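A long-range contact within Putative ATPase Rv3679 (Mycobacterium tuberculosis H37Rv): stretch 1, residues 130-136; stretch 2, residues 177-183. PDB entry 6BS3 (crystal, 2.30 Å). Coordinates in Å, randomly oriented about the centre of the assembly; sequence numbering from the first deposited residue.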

# COMPACT_ATOMS: atom_id res chain seq x y z
N PRO A 130 20.05 0.95 -7.69
CA PRO A 130 19.09 -0.03 -7.13
C PRO A 130 19.53 -1.48 -7.22
O PRO A 130 19.14 -2.28 -6.38
N GLY A 131 20.37 -1.80 -8.22
CA GLY A 131 20.96 -3.12 -8.42
C GLY A 131 21.95 -3.46 -7.32
O GLY A 131 21.94 -4.59 -6.82
N LEU A 132 22.78 -2.48 -6.90
CA LEU A 132 23.73 -2.65 -5.78
C LEU A 132 22.92 -2.96 -4.48
O LEU A 132 23.28 -3.87 -3.74
N ARG A 133 21.82 -2.23 -4.27
CA ARG A 133 20.92 -2.41 -3.15
C ARG A 133 20.42 -3.85 -3.08
O ARG A 133 20.62 -4.50 -2.05
N ASP A 134 19.86 -4.39 -4.18
CA ASP A 134 19.35 -5.76 -4.26
C ASP A 134 20.45 -6.83 -4.10
O ASP A 134 20.16 -7.89 -3.53
N VAL A 135 21.68 -6.57 -4.59
CA VAL A 135 22.84 -7.45 -4.45
C VAL A 135 23.20 -7.56 -2.96
O VAL A 135 23.43 -8.66 -2.46
N LEU A 136 23.24 -6.42 -2.25
CA LEU A 136 23.56 -6.37 -0.82
C LEU A 136 22.52 -7.12 0.01
O LEU A 136 22.90 -7.87 0.90
N LYS A 177 20.01 -9.20 -13.49
CA LYS A 177 19.82 -7.77 -13.76
C LYS A 177 20.51 -6.87 -12.72
O LYS A 177 21.09 -5.85 -13.11
N ALA A 178 20.47 -7.25 -11.42
CA ALA A 178 21.10 -6.48 -10.36
C ALA A 178 22.63 -6.37 -10.53
O ALA A 178 23.19 -5.28 -10.36
N VAL A 179 23.29 -7.47 -10.88
CA VAL A 179 24.74 -7.58 -11.05
C VAL A 179 25.22 -6.85 -12.34
O VAL A 179 26.35 -6.37 -12.36
N SER A 180 24.35 -6.73 -13.36
CA SER A 180 24.65 -6.09 -14.66
C SER A 180 25.15 -4.64 -14.58
O SER A 180 25.83 -4.18 -15.49
N ASP A 181 24.80 -3.92 -13.50
CA ASP A 181 25.17 -2.52 -13.29
C ASP A 181 26.28 -2.37 -12.25
O ASP A 181 26.54 -1.27 -11.77
N LEU A 182 26.95 -3.49 -11.93
CA LEU A 182 28.07 -3.52 -10.99
C LEU A 182 29.38 -3.74 -11.76
O LEU A 182 29.36 -4.20 -12.90
N ALA A 183 30.52 -3.39 -11.12
CA ALA A 183 31.85 -3.52 -11.70
C ALA A 183 32.16 -4.96 -12.09
O ALA A 183 31.83 -5.89 -11.34

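The two stretches meet most closely at a residue without a side chain: the CA atoms of Gly131 and Ala178 lie only 3.9 Å apart, a backbone approach that depends on the missing CB. An ideal CB built on Gly131 would point toward the second stretch and fall 2.7 Å from the backbone O of Ala178, a clash. With hydrogen there instead, the helix of stretch 1 settles directly against the helix carrying Ala178, and the methyl group of Ala178 points back toward it, with its CB 3.5 Å from Gly131 O. That carbonyl is already engaged within its own helix, accepting a hydrogen bond from Val135 N (N to O, 3.0 Å), so the methyl group packs beside it without depriving it of a partner.

One turn further along, Val135 also points toward the second stretch and forms the apolar centre of the contact. Its t rotamer (chi1 159°) places CG2 among three side chains: it lies 3.8 Å from Ala178 CB, 3.8 Å from Val179 CG2 and 3.8 Å from Leu182 CD1. Val179 takes part although its CA-to-CB bond points away; with chi1 at 169° (t), its CG2 still reaches Val135. Asp134 adds a looser contact through its aliphatic portion, its CB standing 4.2 Å from Ala178 CB, while its carboxylate makes no hydrogen bond to the second stretch.

Leu182 reaches this surface by way of a type I beta turn from Val179 to Leu182, closed by a hydrogen bond from Leu182 N to Val179 O (3.0 Å). The turn brings the leucine back toward stretch 1, where it adopts an m,t conformation (chi1 -64°, chi2 -167°). Its CD1 lies 3.8 Å from Val135 CG2. Leu132, t,p and directed sideways, touches Leu182 through both ends of its side chain: Leu182 CD2 is 3.8 Å from Leu132 CB and 3.9 Å from Leu132 CD1. Both leucines are buried.

No hydrogen bond crosses between the stretches, and the 269 Å² of surface buried between them, both sides summed, comes from van der Waals packing, most of it apolar. Ser180 OG is 2.7 Å from Lys177 O and 3.0 Å from Asp181 OD2, both within its own stretch. Arg133 points away and is hydrogen-bonded through NH1 elsewhere in the structure, and the end of the exposed Lys177 side chain likewise leads away from the contact.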

# COMPACT_ATOMS: atom_id res chain seq x y z
CB PRO A 130 17.81 0.23 -7.93
CG PRO A 130 17.99 1.58 -8.56
CD PRO A 130 19.45 1.68 -8.83
CB LEU A 132 24.58 -1.37 -5.59
CG LEU A 132 25.55 -1.39 -4.39
CD1 LEU A 132 26.56 -2.52 -4.51
CD2 LEU A 132 26.27 -0.06 -4.23
CB ARG A 133 19.75 -1.42 -3.29
CG ARG A 133 19.09 -1.01 -1.99
CD ARG A 133 18.36 0.30 -2.19
NE ARG A 133 17.30 0.19 -3.19
CZ ARG A 133 17.09 1.07 -4.16
NH1 ARG A 133 17.85 2.16 -4.27
NH2 ARG A 133 16.11 0.88 -5.04
CB ASP A 134 18.53 -5.97 -5.56
CG ASP A 134 17.29 -5.08 -5.68
OD1 ASP A 134 16.84 -4.54 -4.64
OD2 ASP A 134 16.78 -4.92 -6.81
CB VAL A 135 24.06 -6.99 -5.33
CG1 VAL A 135 25.39 -7.56 -4.83
CG2 VAL A 135 23.84 -7.34 -6.79
CB LEU A 136 23.67 -4.91 -0.32
CG LEU A 136 24.81 -4.06 -0.91
CD1 LEU A 136 24.67 -2.60 -0.51
CD2 LEU A 136 26.17 -4.59 -0.49
CB LYS A 177 18.34 -7.39 -13.92
CG LYS A 177 17.74 -7.79 -15.28
CD LYS A 177 18.24 -6.95 -16.47
CE LYS A 177 18.03 -7.66 -17.79
NZ LYS A 177 18.38 -6.79 -18.95
CB ALA A 178 20.75 -7.06 -8.99
CB VAL A 179 25.17 -9.08 -10.98
CG1 VAL A 179 26.60 -9.30 -11.42
CG2 VAL A 179 24.97 -9.62 -9.57
CB SER A 180 23.44 -6.17 -15.59
OG SER A 180 22.47 -5.16 -15.32
CB ASP A 181 23.93 -1.69 -12.93
CG ASP A 181 22.85 -1.74 -14.00
OD1 ASP A 181 22.94 -0.96 -14.97
OD2 ASP A 181 21.92 -2.57 -13.86
CB LEU A 182 27.89 -4.60 -9.91
CG LEU A 182 26.72 -4.47 -8.92
CD1 LEU A 182 26.92 -5.42 -7.78
CD2 LEU A 182 26.59 -3.05 -8.36
CB ALA A 183 32.90 -2.99 -10.74